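Tetraacyldisaccharide 4'-kinase (PDB 4EHX) probably transfers the gamma-phosphate of ATP to the 4'-position of a tetraacyldisaccharide 1-phosphate, forming lipid IVA in the last step of lipid IVA biosynthesis. Local coordinates at residues Arg206-Leu211 against Val219-Leu224; Lys251-Met256 against Glu271-Leu276; Glu100-Ala105 against Lys284-Glu289. One frame throughout, in Å; residues are numbered along the deposited sequence.

Interaction 1 (Arg206-Leu211 against Val219-Leu224)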
ATOM      1  N   ARG A 206       3.923 -12.058  -5.989  1.00 26.33           N
ATOM      2  CA  ARG A 206       3.540 -11.064  -6.981  1.00 26.82           C
ATOM      3  C   ARG A 206       4.232 -11.400  -8.272  1.00 28.14           C
ATOM      4  O   ARG A 206       5.434 -11.646  -8.292  1.00 32.32           O
ATOM      5  CB  ARG A 206       3.893  -9.642  -6.521  1.00 32.61           C
ATOM      6  CG  ARG A 206       2.923  -9.101  -5.487  1.00 33.19           C
ATOM      7  CD  ARG A 206       3.088  -7.608  -5.282  1.00 37.45           C
ATOM      8  NE  ARG A 206       4.390  -7.272  -4.731  1.00 48.06           N
ATOM      9  CZ  ARG A 206       4.775  -6.038  -4.425  1.00 53.49           C
ATOM     10  NH1 ARG A 206       3.954  -5.016  -4.618  1.00 54.80           N
ATOM     11  NH2 ARG A 206       5.984  -5.827  -3.926  1.00 63.74           N
ATOM     12  N   GLU A 207       3.463 -11.436  -9.347  1.00 24.97           N
ATOM     13  CA  GLU A 207       3.971 -11.853 -10.634  1.00 28.27           C
ATOM     14  C   GLU A 207       3.616 -10.828 -11.714  1.00 35.75           C
ATOM     15  O   GLU A 207       2.526 -10.257 -11.707  1.00 31.04           O
ATOM     16  CB  GLU A 207       3.439 -13.257 -10.966  1.00 36.42           C
ATOM     17  CG  GLU A 207       3.944 -14.305  -9.957  1.00 36.09           C
ATOM     18  CD  GLU A 207       3.305 -15.683 -10.095  1.00 47.29           C
ATOM     19  OE1 GLU A 207       2.528 -15.919 -11.048  1.00 41.20           O
ATOM     20  OE2 GLU A 207       3.594 -16.538  -9.231  1.00 43.42           O
ATOM     21  N   PHE A 208       4.550 -10.600 -12.632  1.00 30.14           N
ATOM     22  CA  PHE A 208       4.387  -9.588 -13.672  1.00 34.09           C
ATOM     23  C   PHE A 208       3.209  -9.915 -14.572  1.00 42.80           C
ATOM     24  O   PHE A 208       3.136 -11.001 -15.140  1.00 36.85           O
ATOM     25  CB  PHE A 208       5.665  -9.470 -14.512  1.00 38.35           C
ATOM     26  CG  PHE A 208       5.574  -8.447 -15.620  1.00 40.54           C
ATOM     27  CD1 PHE A 208       5.249  -7.127 -15.338  1.00 36.86           C
ATOM     28  CD2 PHE A 208       5.819  -8.803 -16.937  1.00 52.36           C
ATOM     29  CE1 PHE A 208       5.167  -6.181 -16.349  1.00 42.37           C
ATOM     30  CE2 PHE A 208       5.739  -7.862 -17.950  1.00 53.35           C
ATOM     31  CZ  PHE A 208       5.414  -6.551 -17.656  1.00 49.86           C
ATOM     32  N   CYS A 209       2.295  -8.962 -14.709  1.00 36.02           N
ATOM     33  CA  CYS A 209       1.084  -9.154 -15.498  1.00 42.22           C
ATOM     34  C   CYS A 209       1.141  -8.448 -16.848  1.00 47.25           C
ATOM     35  O   CYS A 209       1.023  -9.074 -17.907  1.00 44.43           O
ATOM     36  CB  CYS A 209      -0.125  -8.630 -14.721  1.00 42.43           C
ATOM     37  SG  CYS A 209      -1.696  -8.902 -15.583  1.00 61.40           S
ATOM     38  N   CYS A 210       1.326  -7.133 -16.798  1.00 46.25           N
ATOM     39  CA  CYS A 210       1.158  -6.289 -17.970  1.00 40.07           C
ATOM     40  C   CYS A 210       1.570  -4.878 -17.590  1.00 38.66           C
ATOM     41  O   CYS A 210       2.168  -4.665 -16.536  1.00 38.34           O
ATOM     42  CB  CYS A 210      -0.321  -6.236 -18.336  1.00 36.02           C
ATOM     43  SG  CYS A 210      -1.325  -5.700 -16.949  1.00 50.05           S
ATOM     44  N   LEU A 211       1.240  -3.916 -18.446  1.00 36.99           N
ATOM     45  CA  LEU A 211       1.559  -2.517 -18.177  1.00 29.99           C
ATOM     46  C   LEU A 211       0.361  -1.694 -17.711  1.00 38.53           C
ATOM     47  O   LEU A 211      -0.794  -2.060 -17.946  1.00 39.26           O
ATOM     48  CB  LEU A 211       2.132  -1.891 -19.453  1.00 36.35           C
ATOM     49  CG  LEU A 211       3.350  -2.544 -20.094  1.00 35.40           C
ATOM     50  CD1 LEU A 211       3.691  -1.853 -21.426  1.00 39.37           C
ATOM     51  CD2 LEU A 211       4.541  -2.514 -19.135  1.00 38.28           C
ATOM     52  N   VAL A 219      -2.735  -2.528 -19.978  1.00 37.73           N
ATOM     53  CA  VAL A 219      -2.428  -2.798 -21.378  1.00 42.60           C
ATOM     54  C   VAL A 219      -1.340  -3.860 -21.486  1.00 47.13           C
ATOM     55  O   VAL A 219      -0.469  -3.950 -20.624  1.00 48.65           O
ATOM     56  CB  VAL A 219      -1.988  -1.523 -22.149  1.00 58.35           C
ATOM     57  CG1 VAL A 219      -3.114  -0.493 -22.183  1.00 62.57           C
ATOM     58  CG2 VAL A 219      -0.736  -0.935 -21.546  1.00 46.40           C
ATOM     59  N   PRO A 220      -1.402  -4.683 -22.541  1.00 52.55           N
ATOM     60  CA  PRO A 220      -0.437  -5.766 -22.749  1.00 53.86           C
ATOM     61  C   PRO A 220       0.995  -5.260 -22.784  1.00 59.19           C
ATOM     62  O   PRO A 220       1.256  -4.168 -23.287  1.00 55.73           O
ATOM     63  CB  PRO A 220      -0.820  -6.311 -24.127  1.00 52.31           C
ATOM     64  CG  PRO A 220      -2.270  -6.008 -24.242  1.00 53.11           C
ATOM     65  CD  PRO A 220      -2.452  -4.677 -23.574  1.00 51.82           C
ATOM     66  N   PHE A 221       1.918  -6.054 -22.258  1.00 51.78           N
ATOM     67  CA  PHE A 221       3.326  -5.702 -22.344  1.00 59.62           C
ATOM     68  C   PHE A 221       3.876  -6.038 -23.724  1.00 56.12           C
ATOM     69  O   PHE A 221       5.063  -5.860 -23.983  1.00 46.74           O
ATOM     70  CB  PHE A 221       4.128  -6.432 -21.277  1.00 66.71           C
ATOM     71  CG  PHE A 221       4.217  -7.906 -21.499  1.00 77.70           C
ATOM     72  CD1 PHE A 221       5.354  -8.469 -22.047  1.00 89.02           C
ATOM     73  CD2 PHE A 221       3.161  -8.729 -21.164  1.00 86.44           C
ATOM     74  CE1 PHE A 221       5.436  -9.830 -22.254  1.00 97.11           C
ATOM     75  CE2 PHE A 221       3.233 -10.091 -21.367  1.00 94.47           C
ATOM     76  CZ  PHE A 221       4.372 -10.643 -21.913  1.00 98.31           C
ATOM     77  N   ASP A 222       3.009  -6.537 -24.602  1.00 61.83           N
ATOM     78  CA  ASP A 222       3.403  -6.872 -25.969  1.00 69.41           C
ATOM     79  C   ASP A 222       4.000  -5.662 -26.674  1.00 66.76           C
ATOM     80  O   ASP A 222       4.933  -5.793 -27.468  1.00 63.33           O
ATOM     81  CB  ASP A 222       2.205  -7.394 -26.767  1.00 79.75           C
ATOM     82  CG  ASP A 222       1.876  -8.841 -26.448  1.00 96.08           C
ATOM     83  OD1 ASP A 222       2.811  -9.621 -26.167  1.00101.18           O
ATOM     84  OD2 ASP A 222       0.679  -9.199 -26.486  1.00101.66           O
ATOM     85  N   ILE A 223       3.456  -4.486 -26.372  1.00 63.01           N
ATOM     86  CA  ILE A 223       3.888  -3.239 -26.999  1.00 61.71           C
ATOM     87  C   ILE A 223       5.395  -2.993 -26.856  1.00 59.30           C
ATOM     88  O   ILE A 223       5.974  -2.181 -27.579  1.00 68.79           O
ATOM     89  CB  ILE A 223       3.098  -2.036 -26.440  1.00 71.64           C
ATOM     90  CG1 ILE A 223       1.593  -2.291 -26.565  1.00 72.11           C
ATOM     91  CG2 ILE A 223       3.475  -0.761 -27.170  1.00 80.82           C
ATOM     92  CD1 ILE A 223       0.723  -1.157 -26.047  1.00 73.29           C
ATOM     93  N   LEU A 224       6.028  -3.713 -25.936  1.00 54.05           N
ATOM     94  CA  LEU A 224       7.451  -3.541 -25.670  1.00 61.74           C
ATOM     95  C   LEU A 224       8.342  -4.405 -26.553  1.00 80.97           C
ATOM     96  O   LEU A 224       9.550  -4.181 -26.627  1.00 86.89           O
ATOM     97  CB  LEU A 224       7.756  -3.835 -24.203  1.00 62.05           C
ATOM     98  CG  LEU A 224       7.117  -2.853 -23.221  1.00 54.27           C
ATOM     99  CD1 LEU A 224       7.601  -3.120 -21.805  1.00 51.87           C
ATOM    100  CD2 LEU A 224       7.432  -1.425 -23.653  1.00 44.68           C
TER

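Interaction 2 (Lys251-Met256 against Glu271-Leu276)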
ATOM      1  N   LYS A 251      14.436  -4.430 -22.430  1.00 57.66           N
ATOM      2  CA  LYS A 251      15.607  -3.731 -22.953  1.00 62.43           C
ATOM      3  C   LYS A 251      15.532  -2.221 -22.731  1.00 64.10           C
ATOM      4  O   LYS A 251      14.701  -1.530 -23.325  1.00 62.20           O
ATOM      5  CB  LYS A 251      15.810  -4.043 -24.435  1.00 71.15           C
ATOM      6  CG  LYS A 251      16.193  -5.495 -24.724  1.00 82.86           C
ATOM      7  CD  LYS A 251      16.360  -5.759 -26.218  1.00 89.68           C
ATOM      8  CE  LYS A 251      16.767  -7.209 -26.499  1.00 90.32           C
ATOM      9  NZ  LYS A 251      16.921  -7.526 -27.949  1.00 87.69           N
ATOM     10  N   VAL A 252      16.416  -1.718 -21.878  1.00 62.16           N
ATOM     11  CA  VAL A 252      16.433  -0.304 -21.525  1.00 55.39           C
ATOM     12  C   VAL A 252      17.636   0.391 -22.151  1.00 64.00           C
ATOM     13  O   VAL A 252      18.779   0.139 -21.763  1.00 61.47           O
ATOM     14  CB  VAL A 252      16.476  -0.112 -19.990  1.00 57.51           C
ATOM     15  CG1 VAL A 252      16.587   1.364 -19.631  1.00 57.18           C
ATOM     16  CG2 VAL A 252      15.248  -0.748 -19.332  1.00 52.47           C
ATOM     17  N   LYS A 253      17.370   1.268 -23.116  1.00 57.83           N
ATOM     18  CA  LYS A 253      18.425   1.974 -23.835  1.00 62.34           C
ATOM     19  C   LYS A 253      19.004   3.097 -22.983  1.00 62.64           C
ATOM     20  O   LYS A 253      20.067   3.636 -23.290  1.00 59.19           O
ATOM     21  CB  LYS A 253      17.883   2.560 -25.141  1.00 56.28           C
ATOM     22  CG  LYS A 253      17.052   3.820 -24.934  1.00 58.12           C
ATOM     23  CD  LYS A 253      16.728   4.525 -26.243  1.00 63.49           C
ATOM     24  CE  LYS A 253      15.770   3.710 -27.095  1.00 60.84           C
ATOM     25  NZ  LYS A 253      15.236   4.502 -28.239  1.00 56.48           N
ATOM     26  N   GLU A 254      18.306   3.447 -21.908  1.00 58.92           N
ATOM     27  CA  GLU A 254      18.685   4.610 -21.116  1.00 54.72           C
ATOM     28  C   GLU A 254      17.933   4.584 -19.788  1.00 59.31           C
ATOM     29  O   GLU A 254      16.807   4.088 -19.715  1.00 54.90           O
ATOM     30  CB  GLU A 254      18.479   5.872 -21.950  1.00 57.11           C
ATOM     31  CG  GLU A 254      18.762   7.171 -21.229  1.00 61.68           C
ATOM     32  CD  GLU A 254      18.485   8.373 -22.112  1.00 70.60           C
ATOM     33  OE1 GLU A 254      18.630   9.517 -21.632  1.00 67.60           O
ATOM     34  OE2 GLU A 254      18.121   8.165 -23.291  1.00 76.66           O
ATOM     35  N   PHE A 255      18.560   5.119 -18.742  1.00 56.33           N
ATOM     36  CA  PHE A 255      17.913   5.231 -17.436  1.00 64.06           C
ATOM     37  C   PHE A 255      18.190   6.642 -16.930  1.00 66.37           C
ATOM     38  O   PHE A 255      19.291   7.166 -17.104  1.00 63.13           O
ATOM     39  CB  PHE A 255      18.378   4.201 -16.399  1.00 60.85           C
ATOM     40  CG  PHE A 255      17.412   4.013 -15.252  1.00 67.75           C
ATOM     41  CD1 PHE A 255      17.404   4.888 -14.177  1.00 65.96           C
ATOM     42  CD2 PHE A 255      16.510   2.956 -15.254  1.00 68.16           C
ATOM     43  CE1 PHE A 255      16.511   4.717 -13.122  1.00 60.99           C
ATOM     44  CE2 PHE A 255      15.616   2.777 -14.204  1.00 62.20           C
ATOM     45  CZ  PHE A 255      15.619   3.659 -13.137  1.00 57.05           C
ATOM     46  N   MET A 256      17.185   7.252 -16.313  1.00 53.59           N
ATOM     47  CA  MET A 256      17.321   8.584 -15.735  1.00 54.56           C
ATOM     48  C   MET A 256      16.821   8.573 -14.290  1.00 61.28           C
ATOM     49  O   MET A 256      15.732   8.069 -14.011  1.00 52.51           O
ATOM     50  CB  MET A 256      16.524   9.603 -16.557  1.00 52.31           C
ATOM     51  CG  MET A 256      16.722   9.491 -18.072  1.00 57.68           C
ATOM     52  SD  MET A 256      15.474  10.373 -19.042  1.00 73.34           S
ATOM     53  CE  MET A 256      15.706  12.051 -18.469  1.00 66.73           C
ATOM     54  N   GLU A 271       8.369  12.558 -28.595  1.00 30.67           N
ATOM     55  CA  GLU A 271       7.361  11.912 -29.420  1.00 36.47           C
ATOM     56  C   GLU A 271       7.973  10.681 -30.071  1.00 34.11           C
ATOM     57  O   GLU A 271       9.076  10.745 -30.630  1.00 38.31           O
ATOM     58  CB  GLU A 271       6.884  12.887 -30.503  1.00 43.71           C
ATOM     59  CG  GLU A 271       5.663  12.434 -31.289  1.00 50.28           C
ATOM     60  CD  GLU A 271       5.260  13.418 -32.388  1.00 55.04           C
ATOM     61  OE1 GLU A 271       4.172  13.233 -32.974  1.00 66.18           O
ATOM     62  OE2 GLU A 271       6.024  14.365 -32.678  1.00 38.08           O
ATOM     63  N   GLY A 272       7.269   9.557 -29.999  1.00 43.80           N
ATOM     64  CA  GLY A 272       7.726   8.361 -30.680  1.00 47.43           C
ATOM     65  C   GLY A 272       8.546   7.405 -29.831  1.00 56.70           C
ATOM     66  O   GLY A 272       8.815   6.279 -30.251  1.00 58.94           O
ATOM     67  N   GLU A 273       8.956   7.840 -28.643  1.00 39.95           N
ATOM     68  CA  GLU A 273       9.682   6.944 -27.744  1.00 35.68           C
ATOM     69  C   GLU A 273       8.723   6.376 -26.704  1.00 28.95           C
ATOM     70  O   GLU A 273       7.671   6.962 -26.428  1.00 31.71           O
ATOM     71  CB  GLU A 273      10.857   7.653 -27.059  1.00 37.96           C
ATOM     72  CG  GLU A 273      11.907   8.221 -28.009  1.00 43.65           C
ATOM     73  CD  GLU A 273      12.862   7.166 -28.560  1.00 55.00           C
ATOM     74  OE1 GLU A 273      12.983   6.091 -27.940  1.00 44.36           O
ATOM     75  OE2 GLU A 273      13.496   7.413 -29.614  1.00 56.58           O
ATOM     76  N   ILE A 274       9.091   5.229 -26.136  1.00 29.83           N
ATOM     77  CA  ILE A 274       8.333   4.623 -25.052  1.00 30.59           C
ATOM     78  C   ILE A 274       9.091   4.740 -23.741  1.00 30.79           C
ATOM     79  O   ILE A 274      10.284   4.462 -23.685  1.00 39.58           O
ATOM     80  CB  ILE A 274       8.047   3.137 -25.317  1.00 35.93           C
ATOM     81  CG1 ILE A 274       7.232   2.991 -26.604  1.00 43.25           C
ATOM     82  CG2 ILE A 274       7.320   2.511 -24.109  1.00 33.10           C
ATOM     83  CD1 ILE A 274       6.979   1.553 -27.009  1.00 57.37           C
ATOM     84  N   TYR A 275       8.386   5.161 -22.693  1.00 33.28           N
ATOM     85  CA  TYR A 275       8.991   5.332 -21.379  1.00 33.62           C
ATOM     86  C   TYR A 275       8.370   4.382 -20.368  1.00 33.70           C
ATOM     87  O   TYR A 275       7.170   4.088 -20.419  1.00 29.48           O
ATOM     88  CB  TYR A 275       8.826   6.771 -20.873  1.00 27.37           C
ATOM     89  CG  TYR A 275       9.487   7.805 -21.755  1.00 35.42           C
ATOM     90  CD1 TYR A 275       8.859   8.269 -22.896  1.00 28.10           C
ATOM     91  CD2 TYR A 275      10.742   8.305 -21.446  1.00 28.61           C
ATOM     92  CE1 TYR A 275       9.470   9.211 -23.721  1.00 27.76           C
ATOM     93  CE2 TYR A 275      11.358   9.243 -22.255  1.00 30.71           C
ATOM     94  CZ  TYR A 275      10.717   9.690 -23.391  1.00 27.23           C
ATOM     95  OH  TYR A 275      11.338  10.621 -24.181  1.00 34.10           O
ATOM     96  N   LEU A 276       9.204   3.920 -19.444  1.00 30.53           N
ATOM     97  CA  LEU A 276       8.746   3.164 -18.282  1.00 27.42           C
ATOM     98  C   LEU A 276       9.162   3.893 -17.021  1.00 34.29           C
ATOM     99  O   LEU A 276      10.278   4.400 -16.930  1.00 38.29           O
ATOM    100  CB  LEU A 276       9.339   1.752 -18.276  1.00 31.25           C
ATOM    101  CG  LEU A 276       8.936   0.896 -19.474  1.00 41.58           C
ATOM    102  CD1 LEU A 276       9.407  -0.539 -19.287  1.00 42.83           C
ATOM    103  CD2 LEU A 276       7.425   0.959 -19.663  1.00 39.89           C
TER

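Interaction 3 (Glu100-Ala105 against Lys284-Glu289)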
ATOM      1  N   GLU A 100      -0.132   9.394  -1.739  1.00 41.66           N
ATOM      2  CA  GLU A 100      -0.543   8.035  -1.369  1.00 43.99           C
ATOM      3  C   GLU A 100      -2.030   7.723  -1.606  1.00 31.84           C
ATOM      4  O   GLU A 100      -2.369   6.716  -2.249  1.00 26.38           O
ATOM      5  CB  GLU A 100      -0.185   7.739   0.099  1.00 53.31           C
ATOM      6  CG  GLU A 100       1.175   8.281   0.552  1.00 69.14           C
ATOM      7  CD  GLU A 100       1.169   9.786   0.830  1.00 79.92           C
ATOM      8  OE1 GLU A 100       0.382  10.243   1.690  1.00 81.13           O
ATOM      9  OE2 GLU A 100       1.959  10.512   0.190  1.00 83.62           O
ATOM     10  N   PRO A 101      -2.929   8.546  -1.042  1.00 28.76           N
ATOM     11  CA  PRO A 101      -4.348   8.283  -1.325  1.00 29.14           C
ATOM     12  C   PRO A 101      -4.655   8.468  -2.816  1.00 27.78           C
ATOM     13  O   PRO A 101      -5.498   7.751  -3.349  1.00 27.43           O
ATOM     14  CB  PRO A 101      -5.077   9.351  -0.494  1.00 31.30           C
ATOM     15  CG  PRO A 101      -4.099   9.720   0.600  1.00 36.26           C
ATOM     16  CD  PRO A 101      -2.753   9.660  -0.089  1.00 35.93           C
ATOM     17  N   TYR A 102      -3.999   9.426  -3.466  1.00 28.67           N
ATOM     18  CA  TYR A 102      -4.265   9.665  -4.885  1.00 32.67           C
ATOM     19  C   TYR A 102      -3.862   8.445  -5.712  1.00 30.00           C
ATOM     20  O   TYR A 102      -4.625   7.969  -6.555  1.00 26.65           O
ATOM     21  CB  TYR A 102      -3.564  10.933  -5.399  1.00 28.19           C
ATOM     22  CG  TYR A 102      -3.943  11.273  -6.835  1.00 30.60           C
ATOM     23  CD1 TYR A 102      -3.312  10.651  -7.911  1.00 33.59           C
ATOM     24  CD2 TYR A 102      -4.954  12.195  -7.112  1.00 28.11           C
ATOM     25  CE1 TYR A 102      -3.667  10.956  -9.229  1.00 36.12           C
ATOM     26  CE2 TYR A 102      -5.320  12.500  -8.420  1.00 34.62           C
ATOM     27  CZ  TYR A 102      -4.669  11.879  -9.471  1.00 40.98           C
ATOM     28  OH  TYR A 102      -5.029  12.176 -10.763  1.00 39.88           O
ATOM     29  N   LEU A 103      -2.661   7.931  -5.470  1.00 30.51           N
ATOM     30  CA  LEU A 103      -2.223   6.728  -6.163  1.00 31.50           C
ATOM     31  C   LEU A 103      -3.176   5.560  -5.909  1.00 30.90           C
ATOM     32  O   LEU A 103      -3.575   4.849  -6.837  1.00 26.93           O
ATOM     33  CB  LEU A 103      -0.795   6.359  -5.752  1.00 36.75           C
ATOM     34  CG  LEU A 103      -0.254   5.034  -6.301  1.00 38.69           C
ATOM     35  CD1 LEU A 103      -0.346   4.967  -7.835  1.00 35.67           C
ATOM     36  CD2 LEU A 103       1.186   4.812  -5.822  1.00 39.35           C
ATOM     37  N   MET A 104      -3.533   5.343  -4.644  1.00 27.23           N
ATOM     38  CA  MET A 104      -4.493   4.283  -4.317  1.00 28.75           C
ATOM     39  C   MET A 104      -5.776   4.442  -5.127  1.00 26.66           C
ATOM     40  O   MET A 104      -6.307   3.482  -5.676  1.00 26.66           O
ATOM     41  CB  MET A 104      -4.818   4.309  -2.813  1.00 34.03           C
ATOM     42  CG  MET A 104      -5.550   3.074  -2.287  1.00 47.10           C
ATOM     43  SD  MET A 104      -4.438   1.690  -1.956  1.00 42.61           S
ATOM     44  CE  MET A 104      -3.038   2.544  -1.253  1.00 72.08           C
ATOM     45  N   ALA A 105      -6.291   5.664  -5.184  1.00 25.09           N
ATOM     46  CA  ALA A 105      -7.516   5.914  -5.951  1.00 22.86           C
ATOM     47  C   ALA A 105      -7.355   5.611  -7.447  1.00 28.63           C
ATOM     48  O   ALA A 105      -8.261   5.071  -8.092  1.00 26.14           O
ATOM     49  CB  ALA A 105      -7.991   7.357  -5.734  1.00 23.11           C
ATOM     50  N   LYS A 284       1.882  11.709 -12.063  1.00 41.28           N
ATOM     51  CA  LYS A 284       2.192  13.101 -12.376  1.00 42.06           C
ATOM     52  C   LYS A 284       2.362  13.317 -13.871  1.00 40.88           C
ATOM     53  O   LYS A 284       2.645  14.427 -14.318  1.00 47.07           O
ATOM     54  CB  LYS A 284       3.455  13.546 -11.631  1.00 40.88           C
ATOM     55  CG  LYS A 284       3.315  13.508 -10.118  1.00 48.13           C
ATOM     56  CD  LYS A 284       4.555  12.925  -9.467  1.00 59.76           C
ATOM     57  CE  LYS A 284       4.369  12.764  -7.967  1.00 70.70           C
ATOM     58  NZ  LYS A 284       4.123  14.073  -7.306  1.00 73.05           N
ATOM     59  N   LEU A 285       2.177  12.250 -14.642  1.00 35.12           N
ATOM     60  CA  LEU A 285       2.415  12.285 -16.079  1.00 34.19           C
ATOM     61  C   LEU A 285       1.214  11.786 -16.873  1.00 37.78           C
ATOM     62  O   LEU A 285       1.362  11.255 -17.978  1.00 41.74           O
ATOM     63  CB  LEU A 285       3.646  11.453 -16.430  1.00 33.63           C
ATOM     64  CG  LEU A 285       4.958  11.971 -15.848  1.00 42.65           C
ATOM     65  CD1 LEU A 285       6.047  10.925 -15.981  1.00 50.14           C
ATOM     66  CD2 LEU A 285       5.350  13.266 -16.556  1.00 37.03           C
ATOM     67  N   GLN A 286       0.020  11.952 -16.322  1.00 37.74           N
ATOM     68  CA  GLN A 286      -1.166  11.472 -17.023  1.00 39.55           C
ATOM     69  C   GLN A 286      -1.380  12.269 -18.300  1.00 42.93           C
ATOM     70  O   GLN A 286      -1.151  13.480 -18.337  1.00 42.02           O
ATOM     71  CB  GLN A 286      -2.393  11.545 -16.114  1.00 39.71           C
ATOM     72  CG  GLN A 286      -2.207  10.733 -14.834  1.00 51.44           C
ATOM     73  CD  GLN A 286      -3.371  10.869 -13.883  1.00 49.03           C
ATOM     74  OE1 GLN A 286      -4.530  10.766 -14.285  1.00 50.82           O
ATOM     75  NE2 GLN A 286      -3.070  11.111 -12.614  1.00 34.51           N
ATOM     76  N   GLY A 287      -1.809  11.595 -19.357  1.00 48.47           N
ATOM     77  CA  GLY A 287      -1.974  12.284 -20.623  1.00 64.21           C
ATOM     78  C   GLY A 287      -0.815  12.025 -21.562  1.00 64.61           C
ATOM     79  O   GLY A 287      -1.013  11.922 -22.772  1.00 72.55           O
ATOM     80  N   TYR A 288       0.398  11.925 -21.019  1.00 43.64           N
ATOM     81  CA  TYR A 288       1.510  11.432 -21.825  1.00 38.32           C
ATOM     82  C   TYR A 288       1.217   9.975 -22.132  1.00 35.92           C
ATOM     83  O   TYR A 288       1.316   9.108 -21.267  1.00 40.82           O
ATOM     84  CB  TYR A 288       2.856  11.594 -21.102  1.00 41.06           C
ATOM     85  CG  TYR A 288       3.424  12.991 -21.211  1.00 37.82           C
ATOM     86  CD1 TYR A 288       3.767  13.532 -22.453  1.00 43.15           C
ATOM     87  CD2 TYR A 288       3.616  13.769 -20.085  1.00 39.66           C
ATOM     88  CE1 TYR A 288       4.277  14.817 -22.555  1.00 34.75           C
ATOM     89  CE2 TYR A 288       4.126  15.043 -20.173  1.00 39.52           C
ATOM     90  CZ  TYR A 288       4.463  15.563 -21.405  1.00 32.18           C
ATOM     91  OH  TYR A 288       4.972  16.841 -21.464  1.00 33.54           O
ATOM     92  N   GLU A 289       0.842   9.708 -23.368  1.00 32.50           N
ATOM     93  CA  GLU A 289       0.343   8.398 -23.721  1.00 43.90           C
ATOM     94  C   GLU A 289       1.452   7.440 -24.115  1.00 44.44           C
ATOM     95  O   GLU A 289       1.191   6.293 -24.466  1.00 47.39           O
ATOM     96  CB  GLU A 289      -0.731   8.531 -24.806  1.00 57.91           C
ATOM     97  CG  GLU A 289      -2.035   9.099 -24.240  1.00 64.95           C
ATOM     98  CD  GLU A 289      -2.823   9.926 -25.238  1.00 67.91           C
ATOM     99  OE1 GLU A 289      -3.663  10.735 -24.785  1.00 56.26           O
ATOM    100  OE2 GLU A 289      -2.607   9.768 -26.463  1.00 66.05           O
TER

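Interaction 1 (Arg206-Leu211 against Val219-Leu224)
L211 and V219 form an antiparallel hydrogen-bonded pair, each satisfying both the N-H and the C=O of the other. The amide N of L211 donates to V219 O at 2.8 Å, and the return bond, V219 N to L211 O, is also 2.8 Å long. C210 CB crowds in beside the same acceptor, 3.2 Å from V219 O. One residue further along, P220 has no N-H and can donate no backbone bond here. The turn that follows is closed from within by the bond from L224 N to F221 O. At the far end of the strand, R206 NH1 is hydrogen-bonded to S53 OG of helix 51-61, and R206 N to the carboxylate of E189.

Apolar side chains fill in beside these bonds. L211 CB lies 3.7 Å from V219 CG2 on the same face of the sheet, and the branched end of L211 meets that of L224 tip to tip. F208 and F221 make an edge-to-face pair, centroids 5.5 Å apart: the CE2 edge of F208 comes over one face of the F221 ring, while CZ touches F221 CB. F221 gains this position by swinging CG between its backbone N and carbonyl carbon (chi1 68°).

At C209 and C210 the strand 201-212 carries a classic beta bulge, both residues facing N295 and sharing backbone hydrogen bonds with it. The strand is flanked by 218-219 and, also antiparallel, by 291-300, whose L294 packs on L211; beyond the turn, L224 rests on I274, next to strand 275-277.

Interaction 2 (Lys251-Met256 against Glu271-Leu276)
K253 and E273 meet through the ends of their side chains in a salt bridge, with NZ 2.8 Å from OE1. The lysine leaves a corner of the chain with CG lodged between its backbone N and carbonyl carbon (chi1 77°). It runs straight through chi2, then bends at chi3 (68°), and that kink sets the direction in which the ammonium group arrives. E273 starts differently, with CG anti to its carbonyl carbon, and folds at chi2 (-78°), which turns the carboxylate back instead of letting the chain extend. The two side chains consequently cross at about a right angle.

NZ approaches OE1 on its syn side, slightly out of the carboxylate plane, and lies 3.7 Å from OE2, so the bond is one-sided and not forked. Long, flexible side chains suit a site where the two backbones do not pair and the chain ends carry the contact.

The K253 side chain also touches E228, while the backbone oxygen of E273 accepts a bond from N290. Lying at the surface, the ion pair is probably worth only a modest amount of energy, because water can compete for both charges; the close opposite charge nonetheless probably helps keep each group ionised.

Interaction 3 (Glu100-Ala105 against Lys284-Glu289)
Y102 lies on a regular helical turn, and Q286, which it meets, is the second residue of a type II beta turn. In 100-105 the helix is marked by bonds from M104 N to E100 O and from A105 N to P101 O, and it belongs to helix 99-107. The other segment has no regular structure apart from the turn from L285 to Y288, closed by Y288 N to L285 O at 3.3 Å. G287 occupies its third position with a positive phi (101°) and a psi of -36°, a conformation in which a side chain would collide with the preceding carbonyl oxygen; glycine therefore suits it.

From these two supports the side chains approach from opposite directions. Y102 holds CG anti to its backbone N, which sends the ring off the helix toward Q286, and Q286 stays extended beyond CG. NE2 of Q286 donates to Y102 OH over 2.9 Å, the bond bent only moderately from straight. The nitrogen lies at the edge of the phenol ring, in its plane, 3.4 Å from CE1, whereas ring and amide planes are 45° apart.

The bond joins the loop before strand 291-300 to helix 99-107, which packs through M104 on helix 51-61 of this P-loop kinase, whose first residues, K51 and T52, are predicted to bind ATP. The side chain of Y102 lies about 11 Å from that of T52.

Both ends of the amide are employed: NE2 also donates to I283 O, and OE1 accepts from K106 of the same helix as Y102, a pairing that fixes which way round the amide sits. The tyrosine ring is steadied in turn by W94, edge-to-face, and by L90.

Along the chain, interactions 1 and 2 follow one another, and both are nested inside the long loop closed by interaction 3. Interactions 1 and 2 have centres 16 Å apart and touch: L224 CD1 packs on L276 CD1, 4.0 Å away. They are further connected by strand 291-300, which pairs with 201-212 and also with 275-277. Interaction 3 stands apart, its centre 18 Å from that of interaction 1 and 19 Å from that of interaction 2, with no direct touch. With 178 residues between its two segments, it joins the loop ahead of strand 291-300 to helix 99-107, near the predicted ATP site.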